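Local coordinates for uncharacterized protein (PDB 2B4W) that is of unknown function, though its DUF1861 family belongs to the beta-fructosidase clan, consistent with a carbohydrate-related role that remains to be established, at residues Y85-R99 with Y111-F125. Residues are numbered along the deposited sequence; the frame is centred on the assembly and turned at random.
Sequences YIAKINNEMIFGGTR and YGYFYRGTPDELTYF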
loop_
_atom_site.group_PDB
_atom_site.type_symbol
_atom_site.label_atom_id
_atom_site.label_comp_id
_atom_site.label_asym_id
_atom_site.label_seq_id
_atom_site.Cartn_x
_atom_site.Cartn_y
_atom_site.Cartn_z
ATOM N N TYR A 85 3.748 1.986 5.013
ATOM C CA TYR A 85 4.010 1.035 3.937
ATOM C C TYR A 85 5.353 0.335 4.136
ATOM O O TYR A 85 6.301 0.899 4.670
ATOM C CB TYR A 85 3.992 1.636 2.542
ATOM C CG TYR A 85 4.902 2.783 2.223
ATOM C CD1 TYR A 85 4.484 4.071 2.566
ATOM C CD2 TYR A 85 6.135 2.625 1.603
ATOM C CE1 TYR A 85 5.296 5.156 2.284
ATOM C CE2 TYR A 85 6.943 3.713 1.327
ATOM C CZ TYR A 85 6.512 4.977 1.672
ATOM O OH TYR A 85 7.273 6.095 1.422
ATOM N N ILE A 86 5.400 -0.921 3.683
ATOM C CA ILE A 86 6.576 -1.727 3.972
ATOM C C ILE A 86 7.059 -2.478 2.732
ATOM O O ILE A 86 6.349 -2.684 1.758
ATOM C CB ILE A 86 6.364 -2.794 5.070
ATOM C CG1 ILE A 86 5.195 -3.751 4.775
ATOM C CG2 ILE A 86 6.231 -2.192 6.452
ATOM C CD1 ILE A 86 5.129 -4.893 5.785
ATOM N N ALA A 87 8.320 -2.883 2.849
ATOM C CA ALA A 87 8.953 -3.730 1.848
ATOM C C ALA A 87 10.079 -4.497 2.523
ATOM O O ALA A 87 10.564 -4.065 3.566
ATOM C CB ALA A 87 9.441 -2.949 0.654
ATOM N N LYS A 88 10.435 -5.631 1.921
ATOM C CA LYS A 88 11.607 -6.387 2.349
ATOM C C LYS A 88 12.692 -6.276 1.282
ATOM O O LYS A 88 12.502 -6.635 0.126
ATOM C CB LYS A 88 11.267 -7.839 2.647
ATOM C CG LYS A 88 12.365 -8.751 3.141
ATOM C CD LYS A 88 11.898 -10.220 3.182
ATOM C CE LYS A 88 12.368 -10.960 1.952
ATOM N NZ LYS A 88 11.790 -12.338 1.834
ATOM N N ILE A 89 13.834 -5.742 1.720
ATOM C CA ILE A 89 15.015 -5.701 0.851
ATOM C C ILE A 89 16.188 -6.261 1.647
ATOM O O ILE A 89 16.470 -5.860 2.779
ATOM C CB ILE A 89 15.254 -4.313 0.261
ATOM C CG1 ILE A 89 14.035 -3.781 -0.511
ATOM C CG2 ILE A 89 16.457 -4.269 -0.669
ATOM C CD1 ILE A 89 13.031 -3.064 0.355
ATOM N N ASN A 90 16.837 -7.251 1.050
ATOM C CA ASN A 90 17.905 -8.012 1.700
ATOM C C ASN A 90 17.643 -8.373 3.152
ATOM O O ASN A 90 18.384 -8.054 4.092
ATOM C CB ASN A 90 19.235 -7.243 1.615
ATOM C CG ASN A 90 19.673 -7.137 0.168
ATOM O OD1 ASN A 90 19.543 -8.112 -0.564
ATOM N ND2 ASN A 90 20.166 -5.971 -0.222
ATOM N N ASN A 91 16.554 -9.088 3.398
ATOM C CA ASN A 91 16.309 -9.642 4.732
ATOM C C ASN A 91 16.031 -8.628 5.807
ATOM O O ASN A 91 16.081 -8.959 6.979
ATOM C CB ASN A 91 17.524 -10.540 5.106
ATOM C CG ASN A 91 17.554 -11.654 4.054
ATOM O OD1 ASN A 91 18.531 -11.820 3.338
ATOM N ND2 ASN A 91 16.467 -12.414 3.931
ATOM N N GLU A 92 15.689 -7.405 5.394
ATOM C CA GLU A 92 15.269 -6.408 6.367
ATOM C C GLU A 92 14.088 -5.595 5.829
ATOM O O GLU A 92 13.780 -5.593 4.631
ATOM C CB GLU A 92 16.424 -5.483 6.756
ATOM C CG GLU A 92 16.757 -4.410 5.742
ATOM C CD GLU A 92 17.728 -3.353 6.229
ATOM O OE1 GLU A 92 17.959 -3.242 7.447
ATOM O OE2 GLU A 92 18.272 -2.607 5.377
HETATM N N MSE A 93 13.488 -4.937 6.801
HETATM C CA MSE A 93 12.353 -4.061 6.581
HETATM C C MSE A 93 12.869 -2.667 6.171
HETATM O O MSE A 93 13.766 -2.125 6.814
HETATM C CB MSE A 93 11.459 -3.973 7.820
HETATM C CG MSE A 93 10.214 -3.112 7.613
HETATM SE SE MSE A 93 9.086 -2.892 9.159
HETATM C CE MSE A 93 8.034 -4.437 8.658
ATOM N N ILE A 94 12.284 -2.141 5.124
ATOM C CA ILE A 94 12.250 -0.793 4.616
ATOM C C ILE A 94 10.811 -0.309 4.859
ATOM O O ILE A 94 9.888 -0.731 4.165
ATOM C CB ILE A 94 12.650 -0.678 3.165
ATOM C CG1 ILE A 94 14.068 -1.157 2.841
ATOM C CG2 ILE A 94 12.497 0.765 2.663
ATOM C CD1 ILE A 94 15.075 -0.816 3.913
ATOM N N PHE A 95 10.690 0.522 5.876
ATOM C CA PHE A 95 9.430 1.084 6.345
ATOM C C PHE A 95 9.361 2.566 5.970
ATOM O O PHE A 95 10.358 3.274 6.086
ATOM C CB PHE A 95 9.280 0.914 7.833
ATOM C CG PHE A 95 8.213 1.755 8.523
ATOM C CD1 PHE A 95 6.898 1.324 8.590
ATOM C CD2 PHE A 95 8.515 2.964 9.128
ATOM C CE1 PHE A 95 5.929 2.073 9.253
ATOM C CE2 PHE A 95 7.566 3.715 9.793
ATOM C CZ PHE A 95 6.262 3.261 9.876
ATOM N N GLY A 96 8.185 2.987 5.532
ATOM C CA GLY A 96 7.994 4.368 5.150
ATOM C C GLY A 96 6.617 4.875 5.482
ATOM O O GLY A 96 5.627 4.215 5.806
ATOM N N GLY A 97 6.527 6.187 5.384
ATOM C CA GLY A 97 5.285 6.871 5.675
ATOM C C GLY A 97 5.420 8.312 5.183
ATOM O O GLY A 97 6.549 8.690 4.862
ATOM N N THR A 98 4.277 8.979 5.154
ATOM C CA THR A 98 4.225 10.387 4.781
ATOM C C THR A 98 4.468 11.272 5.999
ATOM O O THR A 98 3.716 11.140 6.973
ATOM C CB THR A 98 2.879 10.838 4.188
ATOM O OG1 THR A 98 2.575 10.046 3.041
ATOM C CG2 THR A 98 2.996 12.304 3.750
ATOM N N ARG A 99 5.480 12.105 5.877
ATOM C CA ARG A 99 5.826 13.096 6.895
ATOM C C ARG A 99 5.305 14.476 6.468
ATOM O O ARG A 99 5.555 14.970 5.370
ATOM C CB ARG A 99 7.331 13.130 7.154
ATOM C CG ARG A 99 7.756 14.093 8.260
ATOM C CD ARG A 99 7.829 13.345 9.579
ATOM N NE ARG A 99 8.721 13.963 10.546
ATOM C CZ ARG A 99 9.287 13.339 11.573
ATOM N NH1 ARG A 99 9.072 12.046 11.806
ATOM N NH2 ARG A 99 10.085 14.023 12.386
ATOM N N TYR A 111 6.590 14.804 2.576
ATOM C CA TYR A 111 7.653 13.942 2.130
ATOM C C TYR A 111 7.345 12.463 2.410
ATOM O O TYR A 111 6.651 12.186 3.385
ATOM C CB TYR A 111 8.983 14.221 2.838
ATOM C CG TYR A 111 9.457 15.650 2.767
ATOM C CD1 TYR A 111 8.915 16.622 3.598
ATOM C CD2 TYR A 111 10.455 16.019 1.873
ATOM C CE1 TYR A 111 9.346 17.928 3.531
ATOM C CE2 TYR A 111 10.895 17.329 1.804
ATOM C CZ TYR A 111 10.338 18.275 2.633
ATOM O OH TYR A 111 10.772 19.586 2.575
ATOM N N GLY A 112 7.887 11.612 1.554
ATOM C CA GLY A 112 7.992 10.180 1.830
ATOM C C GLY A 112 9.279 9.962 2.639
ATOM O O GLY A 112 10.347 10.211 2.077
ATOM N N TYR A 113 9.172 9.538 3.883
ATOM C CA TYR A 113 10.237 9.203 4.807
ATOM C C TYR A 113 10.491 7.689 4.859
ATOM O O TYR A 113 9.516 6.932 4.927
ATOM C CB TYR A 113 9.922 9.641 6.235
ATOM C CG TYR A 113 10.330 11.012 6.685
ATOM C CD1 TYR A 113 10.530 12.069 5.807
ATOM C CD2 TYR A 113 10.509 11.233 8.050
ATOM C CE1 TYR A 113 10.904 13.313 6.284
ATOM C CE2 TYR A 113 10.881 12.473 8.530
ATOM C CZ TYR A 113 11.077 13.505 7.636
ATOM O OH TYR A 113 11.444 14.734 8.138
ATOM N N PHE A 114 11.761 7.301 4.848
ATOM C CA PHE A 114 12.190 5.907 4.793
ATOM C C PHE A 114 13.117 5.591 5.967
ATOM O O PHE A 114 14.006 6.377 6.287
ATOM C CB PHE A 114 12.918 5.558 3.490
ATOM C CG PHE A 114 12.012 5.449 2.276
ATOM C CD1 PHE A 114 11.648 6.579 1.563
ATOM C CD2 PHE A 114 11.553 4.201 1.880
ATOM C CE1 PHE A 114 10.823 6.462 0.462
ATOM C CE2 PHE A 114 10.740 4.083 0.771
ATOM C CZ PHE A 114 10.368 5.211 0.081
ATOM N N TYR A 115 12.876 4.446 6.561
ATOM C CA TYR A 115 13.493 3.870 7.732
ATOM C C TYR A 115 13.892 2.433 7.398
ATOM O O TYR A 115 13.212 1.779 6.598
ATOM C CB TYR A 115 12.585 3.809 8.959
ATOM C CG TYR A 115 11.923 5.107 9.330
ATOM C CD1 TYR A 115 10.941 5.632 8.505
ATOM C CD2 TYR A 115 12.275 5.797 10.482
ATOM C CE1 TYR A 115 10.318 6.819 8.814
ATOM C CE2 TYR A 115 11.657 6.998 10.806
ATOM C CZ TYR A 115 10.680 7.492 9.961
ATOM O OH TYR A 115 10.027 8.674 10.231
ATOM N N ARG A 116 14.960 1.983 8.025
ATOM C CA ARG A 116 15.387 0.598 7.791
ATOM C C ARG A 116 15.653 -0.080 9.126
ATOM O O ARG A 116 15.910 0.562 10.151
ATOM C CB ARG A 116 16.617 0.532 6.893
ATOM C CG ARG A 116 17.840 1.237 7.461
ATOM C CD ARG A 116 18.885 1.449 6.362
ATOM N NE ARG A 116 19.585 0.193 6.093
ATOM C CZ ARG A 116 20.264 -0.109 4.995
ATOM N NH1 ARG A 116 20.375 0.759 3.997
ATOM N NH2 ARG A 116 20.842 -1.304 4.900
ATOM N N GLY A 117 15.567 -1.405 9.112
ATOM C CA GLY A 117 15.862 -2.146 10.317
ATOM C C GLY A 117 15.017 -3.394 10.488
ATOM O O GLY A 117 14.756 -4.147 9.553
ATOM N N THR A 118 14.627 -3.596 11.737
ATOM C CA THR A 118 13.657 -4.611 12.125
ATOM C C THR A 118 12.373 -3.879 12.488
ATOM O O THR A 118 12.451 -2.679 12.761
ATOM C CB THR A 118 14.226 -5.470 13.266
ATOM O OG1 THR A 118 13.462 -6.668 13.429
ATOM C CG2 THR A 118 14.103 -4.708 14.567
ATOM N N PRO A 119 11.208 -4.502 12.469
ATOM C CA PRO A 119 9.899 -3.845 12.663
ATOM C C PRO A 119 9.753 -3.195 14.052
ATOM O O PRO A 119 8.873 -2.329 14.175
ATOM C CB PRO A 119 8.896 -5.003 12.555
ATOM C CG PRO A 119 9.619 -5.993 11.688
ATOM C CD PRO A 119 11.052 -5.907 12.180
ATOM N N ASP A 120 10.651 -3.583 14.894
ATOM C CA ASP A 120 10.931 -3.232 16.253
ATOM C C ASP A 120 11.976 -2.122 16.426
ATOM O O ASP A 120 11.975 -1.413 17.429
ATOM C CB ASP A 120 11.472 -4.470 16.993
ATOM C CG ASP A 120 10.581 -5.085 18.014
ATOM O OD1 ASP A 120 9.870 -4.433 18.803
ATOM O OD2 ASP A 120 10.660 -6.344 18.158
ATOM N N GLU A 121 12.876 -2.010 15.448
ATOM C CA GLU A 121 13.934 -1.008 15.480
ATOM C C GLU A 121 14.204 -0.423 14.094
ATOM O O GLU A 121 15.021 -0.923 13.317
ATOM C CB GLU A 121 15.233 -1.582 16.046
ATOM C CG GLU A 121 15.257 -1.813 17.548
ATOM C CD GLU A 121 16.375 -2.743 17.990
ATOM O OE1 GLU A 121 17.557 -2.319 18.019
ATOM O OE2 GLU A 121 16.071 -3.919 18.305
ATOM N N LEU A 122 13.506 0.664 13.799
ATOM C CA LEU A 122 13.559 1.331 12.513
ATOM C C LEU A 122 14.328 2.632 12.564
ATOM O O LEU A 122 14.099 3.497 13.399
ATOM C CB LEU A 122 12.128 1.573 12.007
ATOM C CG LEU A 122 11.353 0.263 11.782
ATOM C CD1 LEU A 122 9.871 0.493 11.583
ATOM C CD2 LEU A 122 11.966 -0.498 10.598
ATOM N N THR A 123 15.283 2.760 11.659
ATOM C CA THR A 123 16.175 3.912 11.720
ATOM C C THR A 123 15.987 4.743 10.454
ATOM O O THR A 123 16.201 4.189 9.386
ATOM C CB THR A 123 17.656 3.510 11.838
ATOM O OG1 THR A 123 17.889 2.773 13.045
ATOM C CG2 THR A 123 18.541 4.755 11.918
ATOM N N TYR A 124 15.590 6.002 10.609
ATOM C CA TYR A 124 15.445 6.872 9.452
ATOM C C TYR A 124 16.685 6.811 8.580
ATOM O O TYR A 124 17.815 6.832 9.077
ATOM C CB TYR A 124 15.170 8.321 9.925
ATOM C CG TYR A 124 15.198 9.291 8.762
ATOM C CD1 TYR A 124 14.078 9.425 7.957
ATOM C CD2 TYR A 124 16.310 10.068 8.460
ATOM C CE1 TYR A 124 14.074 10.305 6.889
ATOM C CE2 TYR A 124 16.321 10.939 7.390
ATOM C CZ TYR A 124 15.194 11.056 6.607
ATOM O OH TYR A 124 15.206 11.924 5.546
ATOM N N PHE A 125 16.559 6.754 7.252
ATOM C CA PHE A 125 17.806 6.890 6.491
ATOM C C PHE A 125 17.625 7.799 5.280
ATOM O O PHE A 125 18.624 8.311 4.758
ATOM C CB PHE A 125 18.419 5.538 6.098
ATOM C CG PHE A 125 17.700 4.768 5.005
ATOM C CD1 PHE A 125 16.529 4.090 5.298
ATOM C CD2 PHE A 125 18.154 4.700 3.701
ATOM C CE1 PHE A 125 15.850 3.389 4.320
ATOM C CE2 PHE A 125 17.496 3.996 2.709
ATOM C CZ PHE A 125 16.319 3.341 3.026
HETATM O O HOH W 1 11.732 15.472 10.769
#
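Met93 to Arg99 pairs antiparallel with Tyr111 to Gly117, the axes of strands 92-99 and 111-116 running at 156°, and eight N-H...O bonds join Met93, Phe95, Gly97 and Arg99 to Gly117, Tyr115, Tyr113 and Tyr111 in hydrogen-bonded pairs. Between them lie the non-hydrogen-bonded pairs Ile94-Arg116, Gly96-Phe114 and Thr98-Gly112. On the face carrying Arg99, the CB of this arginine stands 3.5 Å above the centre of the Tyr113 ring, a CH-pi contact over the face. A bend at chi2 carries the rest of the chain across that ring, and Tyr113 CE2 comes over one face of the guanidinium, the two planes 30° apart. Water 1 bridges the ends, 2.7 Å from Tyr113 OH, with a weak bond from Arg99 NH2. Tyr124 CE1 lies over the opposite face of the Tyr113 ring, toward the rim. Farther along this side, Leu122 CD1 makes an off-centre CH-pi contact with Phe95, while the selenium of Met93, modelled as selenomethionine, lies 3.7 Å from Pro119 CA. The other face is gathered around Phe114: Ile94 CG2 touches its edge at CD2 (3.6 Å), and Tyr85 turns an edge toward its face in an offset edge-to-face pair, planes at 81°. Gly96 leaves room for the tyrosine, whose ring has Gly96 C over one face. Near the hairpin's Gly117 end, Glu92 OE2 sits over a face of the Arg116 guanidinium and forms a salt bridge to NH2 at 2.9 Å. These strands are the central pair of a four-stranded antiparallel meander, consistent with one blade of the five-bladed beta-propeller of the beta-fructosidase clan. Tyr46 of strand 42-50 packs on Met93, Phe95 and Leu122, and Phe37 of strand 37-39 on Met93 and Pro119, packing this sheet against the neighbouring one.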